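PDB 2RK0: Glyoxalase/Bleomycin resistance protein/dioxygenase domain from Frankia sp., which is of unestablished function but belongs to the glyoxalase/bleomycin resistance/dioxygenase superfamily, whose members typically act as metal-dependent enzymes or as drug-binding resistance proteins. Local coordinates for residues A[28-42]-A[45-59]. Residues are numbered along the deposited sequence; the frame is centred on the assembly and turned at random.
Sequences DWKELVRGRGDTTSF and GVLPGGLSIVLREHD
Trp-29 lies across the backbone of Gly-45, where the lack of a side chain lets the indole come within 3.2 Å (NE1 to Gly-45 CA). With CG anti to the backbone N (chi1 174°), the ring reaches across Gly-45 toward strand 52-58, and its NE1 donates to Ile-53 O at 3.0 Å, the oxygen lying in the plane of the indole. That carbonyl also accepts from Gly-45 N, the two donors arriving from opposite faces of its plane. Leu-55 CD1 sits over the six-membered ring in a CH-pi contact, while Leu-47 CD2 meets the indole edge; Cys-20 and Tyr-23 of helix 16-27 pack against the same tryptophan.

At the other end, Arg-56 bends at chi3 (-68°), laying its guanidinium alongside Phe-42, whose CB covers one face. In that guanidinium plane, NH1 donates to Thr-40 OG1 at 2.9 Å. The methyl of Thr-40 turns the other way, CG2 standing 3.5 Å from the centroid of the His-58 ring, over its face; His-58 NE2 bonds to Asp-74 of the second subunit. Beyond them, Arg-36 and Asp-59 form a nearly coplanar salt bridge, NH1 reaching the syn lone pair of OD1 at 2.7 Å.

Ser-41 and Glu-57 exchange two backbone bonds, as do Lys-30 and Val-46, joining consecutive antiparallel hairpins in the beta-alpha-beta-beta-beta module characteristic of the glyoxalase (vicinal oxygen chelate) fold.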
ATOM      1  N   ASP A  28      10.227  13.369  -1.928  1.00 21.92           N
ATOM      2  CA  ASP A  28      11.426  13.234  -2.750  1.00 22.98           C
ATOM      3  C   ASP A  28      11.285  12.068  -3.702  1.00 21.88           C
ATOM      4  O   ASP A  28      12.264  11.413  -4.057  1.00 19.62           O
ATOM      5  CB  ASP A  28      12.673  13.026  -1.889  1.00 26.74           C
ATOM      6  CG  ASP A  28      13.036  14.259  -1.100  1.00 28.42           C
ATOM      7  OD1 ASP A  28      13.044  15.348  -1.706  1.00 28.53           O
ATOM      8  OD2 ASP A  28      13.311  14.130   0.111  1.00 32.29           O
ATOM      9  N   TRP A  29      10.046  11.796  -4.092  1.00 21.53           N
ATOM     10  CA  TRP A  29       9.757  10.741  -5.055  1.00 21.28           C
ATOM     11  C   TRP A  29      10.478  11.192  -6.317  1.00 21.18           C
ATOM     12  O   TRP A  29      10.431  12.366  -6.657  1.00 19.50           O
ATOM     13  CB  TRP A  29       8.250  10.702  -5.317  1.00 20.95           C
ATOM     14  CG  TRP A  29       7.786   9.753  -6.392  1.00 21.45           C
ATOM     15  CD1 TRP A  29       7.597   8.402  -6.274  1.00 20.58           C
ATOM     16  CD2 TRP A  29       7.340  10.106  -7.708  1.00 21.09           C
ATOM     17  NE1 TRP A  29       7.048   7.899  -7.429  1.00 20.47           N
ATOM     18  CE2 TRP A  29       6.878   8.920  -8.323  1.00 20.50           C
ATOM     19  CE3 TRP A  29       7.278  11.309  -8.422  1.00 21.49           C
ATOM     20  CZ2 TRP A  29       6.356   8.905  -9.625  1.00 20.92           C
ATOM     21  CZ3 TRP A  29       6.760  11.293  -9.713  1.00 22.01           C
ATOM     22  CH2 TRP A  29       6.305  10.095 -10.301  1.00 21.91           C
ATOM     23  N   LYS A  30      11.151  10.274  -7.002  1.00 24.78           N
ATOM     24  CA  LYS A  30      11.846  10.628  -8.233  1.00 25.58           C
ATOM     25  C   LYS A  30      11.275   9.843  -9.400  1.00 25.92           C
ATOM     26  O   LYS A  30      11.358   8.618  -9.434  1.00 25.09           O
ATOM     27  CB  LYS A  30      13.343  10.341  -8.132  1.00 27.77           C
ATOM     28  CG  LYS A  30      14.077  10.621  -9.443  1.00 29.52           C
ATOM     29  CD  LYS A  30      15.535  10.205  -9.391  1.00 33.57           C
ATOM     30  CE  LYS A  30      16.207  10.425 -10.747  1.00 35.17           C
ATOM     31  NZ  LYS A  30      17.622   9.961 -10.770  1.00 36.45           N
ATOM     32  N   GLU A  31      10.710  10.559 -10.363  1.00 26.27           N
ATOM     33  CA  GLU A  31      10.115   9.941 -11.539  1.00 26.72           C
ATOM     34  C   GLU A  31      11.186   9.310 -12.425  1.00 27.65           C
ATOM     35  O   GLU A  31      12.172   9.961 -12.767  1.00 24.89           O
ATOM     36  CB  GLU A  31       9.346  10.995 -12.335  1.00 26.54           C
ATOM     37  CG  GLU A  31       8.516  10.441 -13.475  1.00 29.72           C
ATOM     38  CD  GLU A  31       7.886  11.535 -14.333  1.00 32.51           C
ATOM     39  OE1 GLU A  31       7.262  12.458 -13.768  1.00 32.64           O
ATOM     40  OE2 GLU A  31       8.013  11.461 -15.573  1.00 32.67           O
ATOM     41  N   LEU A  32      10.993   8.045 -12.790  1.00 27.98           N
ATOM     42  CA  LEU A  32      11.946   7.354 -13.651  1.00 30.27           C
ATOM     43  C   LEU A  32      11.421   7.237 -15.077  1.00 31.55           C
ATOM     44  O   LEU A  32      12.194   7.169 -16.029  1.00 30.46           O
ATOM     45  CB  LEU A  32      12.255   5.956 -13.110  1.00 31.84           C
ATOM     46  CG  LEU A  32      12.964   5.859 -11.757  1.00 34.02           C
ATOM     47  CD1 LEU A  32      13.435   4.433 -11.553  1.00 36.77           C
ATOM     48  CD2 LEU A  32      14.150   6.810 -11.713  1.00 35.42           C
ATOM     49  N   VAL A  33      10.102   7.211 -15.219  1.00 32.00           N
ATOM     50  CA  VAL A  33       9.497   7.103 -16.538  1.00 33.03           C
ATOM     51  C   VAL A  33       7.989   7.218 -16.446  1.00 33.49           C
ATOM     52  O   VAL A  33       7.375   6.703 -15.516  1.00 31.74           O
ATOM     53  CB  VAL A  33       9.847   5.754 -17.213  1.00 33.94           C
ATOM     54  CG1 VAL A  33       9.377   4.588 -16.346  1.00 33.28           C
ATOM     55  CG2 VAL A  33       9.205   5.682 -18.588  1.00 34.92           C
ATOM     56  N   ARG A  34       7.393   7.922 -17.400  1.00 34.42           N
ATOM     57  CA  ARG A  34       5.951   8.051 -17.413  1.00 36.10           C
ATOM     58  C   ARG A  34       5.475   7.587 -18.772  1.00 37.04           C
ATOM     59  O   ARG A  34       6.149   7.790 -19.786  1.00 38.25           O
ATOM     60  CB  ARG A  34       5.508   9.490 -17.140  1.00 37.10           C
ATOM     61  CG  ARG A  34       5.886  10.505 -18.192  1.00 39.51           C
ATOM     62  CD  ARG A  34       5.072  11.762 -17.967  1.00 40.20           C
ATOM     63  NE  ARG A  34       5.262  12.293 -16.620  1.00 41.21           N
ATOM     64  CZ  ARG A  34       4.466  13.194 -16.052  1.00 42.08           C
ATOM     65  NH1 ARG A  34       3.414  13.664 -16.715  1.00 39.52           N
ATOM     66  NH2 ARG A  34       4.729  13.635 -14.830  1.00 41.21           N
ATOM     67  N   GLY A  35       4.319   6.945 -18.798  1.00 35.41           N
ATOM     68  CA  GLY A  35       3.823   6.456 -20.058  1.00 36.59           C
ATOM     69  C   GLY A  35       2.322   6.420 -20.178  1.00 37.68           C
ATOM     70  O   GLY A  35       1.584   7.046 -19.411  1.00 36.38           O
ATOM     71  N   ARG A  36       1.876   5.656 -21.161  1.00 38.03           N
ATOM     72  CA  ARG A  36       0.468   5.512 -21.448  1.00 38.91           C
ATOM     73  C   ARG A  36       0.108   4.035 -21.435  1.00 39.35           C
ATOM     74  O   ARG A  36       0.849   3.196 -21.946  1.00 39.53           O
ATOM     75  CB  ARG A  36       0.185   6.127 -22.819  1.00 38.94           C
ATOM     76  CG  ARG A  36      -1.237   6.009 -23.292  1.00 39.50           C
ATOM     77  CD  ARG A  36      -2.186   6.794 -22.416  1.00 40.08           C
ATOM     78  NE  ARG A  36      -3.560   6.512 -22.799  1.00 39.12           N
ATOM     79  CZ  ARG A  36      -4.630   6.944 -22.145  1.00 38.92           C
ATOM     80  NH1 ARG A  36      -4.495   7.690 -21.056  1.00 37.95           N
ATOM     81  NH2 ARG A  36      -5.838   6.627 -22.584  1.00 38.78           N
ATOM     82  N   GLY A  37      -1.021   3.721 -20.814  1.00 38.90           N
ATOM     83  CA  GLY A  37      -1.481   2.349 -20.766  1.00 38.04           C
ATOM     84  C   GLY A  37      -2.712   2.293 -21.643  1.00 37.85           C
ATOM     85  O   GLY A  37      -2.963   3.222 -22.412  1.00 37.84           O
ATOM     86  N   ASP A  38      -3.483   1.219 -21.538  1.00 37.36           N
ATOM     87  CA  ASP A  38      -4.697   1.087 -22.333  1.00 36.60           C
ATOM     88  C   ASP A  38      -5.681   2.220 -22.020  1.00 34.97           C
ATOM     89  O   ASP A  38      -6.059   2.990 -22.904  1.00 33.55           O
ATOM     90  CB  ASP A  38      -5.356  -0.269 -22.055  1.00 38.65           C
ATOM     91  CG  ASP A  38      -6.736  -0.392 -22.682  1.00 40.98           C
ATOM     92  OD1 ASP A  38      -6.879  -0.084 -23.884  1.00 40.83           O
ATOM     93  OD2 ASP A  38      -7.675  -0.803 -21.966  1.00 43.19           O
ATOM     94  N   THR A  39      -6.086   2.321 -20.758  1.00 32.54           N
ATOM     95  CA  THR A  39      -7.028   3.351 -20.337  1.00 30.70           C
ATOM     96  C   THR A  39      -6.446   4.251 -19.249  1.00 30.97           C
ATOM     97  O   THR A  39      -7.188   4.939 -18.543  1.00 29.82           O
ATOM     98  CB  THR A  39      -8.299   2.725 -19.780  1.00 30.91           C
ATOM     99  OG1 THR A  39      -7.955   1.881 -18.674  1.00 27.46           O
ATOM    100  CG2 THR A  39      -9.004   1.905 -20.847  1.00 30.00           C
ATOM    101  N   THR A  40      -5.124   4.249 -19.118  1.00 29.15           N
ATOM    102  CA  THR A  40      -4.476   5.054 -18.089  1.00 28.78           C
ATOM    103  C   THR A  40      -3.186   5.730 -18.535  1.00 29.27           C
ATOM    104  O   THR A  40      -2.612   5.395 -19.570  1.00 29.38           O
ATOM    105  CB  THR A  40      -4.099   4.193 -16.862  1.00 28.59           C
ATOM    106  OG1 THR A  40      -3.233   3.127 -17.281  1.00 26.48           O
ATOM    107  CG2 THR A  40      -5.344   3.613 -16.194  1.00 27.17           C
ATOM    108  N   SER A  41      -2.756   6.693 -17.725  1.00 29.12           N
ATOM    109  CA  SER A  41      -1.504   7.415 -17.911  1.00 29.21           C
ATOM    110  C   SER A  41      -0.788   7.073 -16.608  1.00 28.35           C
ATOM    111  O   SER A  41      -1.420   7.032 -15.553  1.00 28.36           O
ATOM    112  CB  SER A  41      -1.725   8.929 -17.980  1.00 28.77           C
ATOM    113  OG  SER A  41      -2.486   9.294 -19.117  1.00 34.71           O
ATOM    114  N   PHE A  42       0.511   6.817 -16.665  1.00 27.96           N
ATOM    115  CA  PHE A  42       1.226   6.468 -15.451  1.00 27.87           C
ATOM    116  C   PHE A  42       2.589   7.133 -15.368  1.00 26.98           C
ATOM    117  O   PHE A  42       3.136   7.609 -16.369  1.00 27.62           O
ATOM    118  CB  PHE A  42       1.395   4.950 -15.373  1.00 29.39           C
ATOM    119  CG  PHE A  42       2.420   4.415 -16.327  1.00 32.35           C
ATOM    120  CD1 PHE A  42       3.776   4.488 -16.021  1.00 33.50           C
ATOM    121  CD2 PHE A  42       2.036   3.877 -17.552  1.00 33.54           C
ATOM    122  CE1 PHE A  42       4.740   4.037 -16.920  1.00 35.89           C
ATOM    123  CE2 PHE A  42       2.992   3.421 -18.464  1.00 34.95           C
ATOM    124  CZ  PHE A  42       4.348   3.502 -18.146  1.00 35.16           C
ATOM    125  N   GLY A  45       8.014   6.092 -10.213  1.00 21.52           N
ATOM    126  CA  GLY A  45       9.116   6.750  -9.540  1.00 22.29           C
ATOM    127  C   GLY A  45       9.556   5.952  -8.329  1.00 22.11           C
ATOM    128  O   GLY A  45       8.918   4.965  -7.959  1.00 19.86           O
ATOM    129  N   VAL A  46      10.655   6.369  -7.711  1.00 21.71           N
ATOM    130  CA  VAL A  46      11.149   5.679  -6.530  1.00 22.49           C
ATOM    131  C   VAL A  46      11.373   6.681  -5.414  1.00 22.67           C
ATOM    132  O   VAL A  46      11.729   7.834  -5.663  1.00 21.92           O
ATOM    133  CB  VAL A  46      12.477   4.947  -6.811  1.00 24.78           C
ATOM    134  CG1 VAL A  46      12.874   4.128  -5.599  1.00 25.04           C
ATOM    135  CG2 VAL A  46      12.335   4.052  -8.030  1.00 26.11           C
ATOM    136  N   LEU A  47      11.153   6.238  -4.184  1.00 23.04           N
ATOM    137  CA  LEU A  47      11.336   7.091  -3.017  1.00 24.62           C
ATOM    138  C   LEU A  47      12.691   6.825  -2.390  1.00 26.34           C
ATOM    139  O   LEU A  47      13.323   5.806  -2.663  1.00 27.62           O
ATOM    140  CB  LEU A  47      10.283   6.780  -1.951  1.00 23.84           C
ATOM    141  CG  LEU A  47       8.794   6.859  -2.275  1.00 24.63           C
ATOM    142  CD1 LEU A  47       8.029   6.357  -1.073  1.00 26.15           C
ATOM    143  CD2 LEU A  47       8.389   8.279  -2.614  1.00 25.57           C
ATOM    144  N   PRO A  48      13.171   7.758  -1.560  1.00 27.65           N
ATOM    145  CA  PRO A  48      14.462   7.499  -0.927  1.00 28.96           C
ATOM    146  C   PRO A  48      14.215   6.210  -0.135  1.00 31.42           C
ATOM    147  O   PRO A  48      13.113   6.004   0.388  1.00 31.55           O
ATOM    148  CB  PRO A  48      14.640   8.708  -0.022  1.00 28.88           C
ATOM    149  CG  PRO A  48      13.989   9.813  -0.831  1.00 28.66           C
ATOM    150  CD  PRO A  48      12.729   9.148  -1.340  1.00 26.43           C
ATOM    151  N   GLY A  49      15.213   5.338  -0.060  1.00 30.99           N
ATOM    152  CA  GLY A  49      15.026   4.094   0.657  1.00 31.41           C
ATOM    153  C   GLY A  49      14.731   2.961  -0.306  1.00 30.89           C
ATOM    154  O   GLY A  49      14.836   1.792   0.056  1.00 32.76           O
ATOM    155  N   GLY A  50      14.337   3.302  -1.533  1.00 30.01           N
ATOM    156  CA  GLY A  50      14.078   2.276  -2.535  1.00 28.81           C
ATOM    157  C   GLY A  50      12.654   1.903  -2.928  1.00 28.33           C
ATOM    158  O   GLY A  50      12.464   1.238  -3.950  1.00 26.72           O
ATOM    159  N   LEU A  51      11.654   2.310  -2.150  1.00 26.10           N
ATOM    160  CA  LEU A  51      10.272   1.954  -2.483  1.00 25.40           C
ATOM    161  C   LEU A  51       9.784   2.547  -3.794  1.00 23.55           C
ATOM    162  O   LEU A  51       9.867   3.758  -4.015  1.00 23.19           O
ATOM    163  CB  LEU A  51       9.306   2.370  -1.368  1.00 26.08           C
ATOM    164  CG  LEU A  51       7.834   2.058  -1.684  1.00 27.95           C
ATOM    165  CD1 LEU A  51       7.642   0.564  -1.893  1.00 26.13           C
ATOM    166  CD2 LEU A  51       6.950   2.550  -0.557  1.00 27.16           C
ATOM    167  N   SER A  52       9.277   1.681  -4.665  1.00 23.43           N
ATOM    168  CA  SER A  52       8.750   2.106  -5.954  1.00 23.31           C
ATOM    169  C   SER A  52       7.275   2.439  -5.829  1.00 22.31           C
ATOM    170  O   SER A  52       6.496   1.659  -5.281  1.00 21.38           O
ATOM    171  CB  SER A  52       8.910   1.008  -7.014  1.00 23.74           C
ATOM    172  OG  SER A  52      10.146   1.105  -7.697  1.00 28.31           O
ATOM    173  N   ILE A  53       6.900   3.603  -6.340  1.00 21.19           N
ATOM    174  CA  ILE A  53       5.513   4.027  -6.323  1.00 21.16           C
ATOM    175  C   ILE A  53       5.110   4.455  -7.722  1.00 20.63           C
ATOM    176  O   ILE A  53       5.749   5.316  -8.337  1.00 19.51           O
ATOM    177  CB  ILE A  53       5.274   5.211  -5.371  1.00 21.34           C
ATOM    178  CG1 ILE A  53       5.509   4.771  -3.931  1.00 21.07           C
ATOM    179  CG2 ILE A  53       3.841   5.726  -5.532  1.00 20.86           C
ATOM    180  CD1 ILE A  53       5.296   5.862  -2.934  1.00 26.78           C
ATOM    181  N   VAL A  54       4.049   3.839  -8.226  1.00 18.82           N
ATOM    182  CA  VAL A  54       3.554   4.168  -9.548  1.00 19.74           C
ATOM    183  C   VAL A  54       2.263   4.956  -9.375  1.00 19.35           C
ATOM    184  O   VAL A  54       1.361   4.528  -8.657  1.00 17.95           O
ATOM    185  CB  VAL A  54       3.263   2.898 -10.379  1.00 19.72           C
ATOM    186  CG1 VAL A  54       2.838   3.292 -11.789  1.00 19.77           C
ATOM    187  CG2 VAL A  54       4.508   1.994 -10.417  1.00 19.09           C
ATOM    188  N   LEU A  55       2.201   6.125 -10.006  1.00 18.92           N
ATOM    189  CA  LEU A  55       1.017   6.976  -9.952  1.00 18.94           C
ATOM    190  C   LEU A  55       0.249   6.673 -11.229  1.00 20.90           C
ATOM    191  O   LEU A  55       0.829   6.634 -12.314  1.00 19.55           O
ATOM    192  CB  LEU A  55       1.424   8.452  -9.896  1.00 18.99           C
ATOM    193  CG  LEU A  55       2.355   8.798  -8.725  1.00 19.51           C
ATOM    194  CD1 LEU A  55       2.730  10.274  -8.737  1.00 18.63           C
ATOM    195  CD2 LEU A  55       1.664   8.449  -7.424  1.00 19.12           C
ATOM    196  N   ARG A  56      -1.055   6.455 -11.110  1.00 21.67           N
ATOM    197  CA  ARG A  56      -1.838   6.111 -12.285  1.00 23.20           C
ATOM    198  C   ARG A  56      -3.159   6.876 -12.409  1.00 23.19           C
ATOM    199  O   ARG A  56      -3.989   6.868 -11.499  1.00 20.35           O
ATOM    200  CB  ARG A  56      -2.090   4.601 -12.269  1.00 25.71           C
ATOM    201  CG  ARG A  56      -2.623   4.022 -13.561  1.00 31.78           C
ATOM    202  CD  ARG A  56      -2.549   2.499 -13.525  1.00 34.29           C
ATOM    203  NE  ARG A  56      -1.170   2.020 -13.549  1.00 36.67           N
ATOM    204  CZ  ARG A  56      -0.464   1.830 -14.662  1.00 38.57           C
ATOM    205  NH1 ARG A  56      -1.006   2.069 -15.849  1.00 40.50           N
ATOM    206  NH2 ARG A  56       0.788   1.407 -14.591  1.00 37.35           N
ATOM    207  N   GLU A  57      -3.340   7.537 -13.546  1.00 23.19           N
ATOM    208  CA  GLU A  57      -4.563   8.285 -13.800  1.00 24.93           C
ATOM    209  C   GLU A  57      -5.402   7.505 -14.803  1.00 25.45           C
ATOM    210  O   GLU A  57      -4.935   7.200 -15.897  1.00 26.08           O
ATOM    211  CB  GLU A  57      -4.255   9.663 -14.378  1.00 24.61           C
ATOM    212  CG  GLU A  57      -5.464  10.586 -14.397  1.00 28.57           C
ATOM    213  CD  GLU A  57      -5.213  11.875 -15.159  1.00 30.02           C
ATOM    214  OE1 GLU A  57      -4.083  12.403 -15.085  1.00 30.21           O
ATOM    215  OE2 GLU A  57      -6.153  12.366 -15.818  1.00 31.22           O
ATOM    216  N   HIS A  58      -6.636   7.185 -14.417  1.00 23.70           N
ATOM    217  CA  HIS A  58      -7.564   6.444 -15.266  1.00 24.78           C
ATOM    218  C   HIS A  58      -8.404   7.413 -16.104  1.00 24.86           C
ATOM    219  O   HIS A  58      -8.993   8.351 -15.569  1.00 23.02           O
ATOM    220  CB  HIS A  58      -8.475   5.579 -14.387  1.00 24.03           C
ATOM    221  CG  HIS A  58      -7.752   4.484 -13.662  1.00 24.90           C
ATOM    222  ND1 HIS A  58      -7.761   3.175 -14.093  1.00 23.90           N
ATOM    223  CD2 HIS A  58      -6.967   4.511 -12.560  1.00 24.28           C
ATOM    224  CE1 HIS A  58      -7.012   2.443 -13.288  1.00 22.93           C
ATOM    225  NE2 HIS A  58      -6.519   3.230 -12.351  1.00 24.73           N
ATOM    226  N   ASP A  59      -8.458   7.195 -17.417  1.00 26.98           N
ATOM    227  CA  ASP A  59      -9.235   8.089 -18.277  1.00 28.51           C
ATOM    228  C   ASP A  59     -10.663   8.214 -17.771  1.00 29.31           C
ATOM    229  O   ASP A  59     -11.265   9.279 -17.860  1.00 31.49           O
ATOM    230  CB  ASP A  59      -9.281   7.577 -19.714  1.00 29.72           C
ATOM    231  CG  ASP A  59      -7.910   7.334 -20.299  1.00 31.50           C
ATOM    232  OD1 ASP A  59      -6.951   8.035 -19.914  1.00 31.28           O
ATOM    233  OD2 ASP A  59      -7.811   6.441 -21.166  1.00 30.17           O
TER
HETATM  234  O   HOH W   1      -9.083   2.478 -16.418  1.00 26.11           O
HETATM  235  O   HOH W   2      -2.276  12.039 -17.642  1.00 38.33           O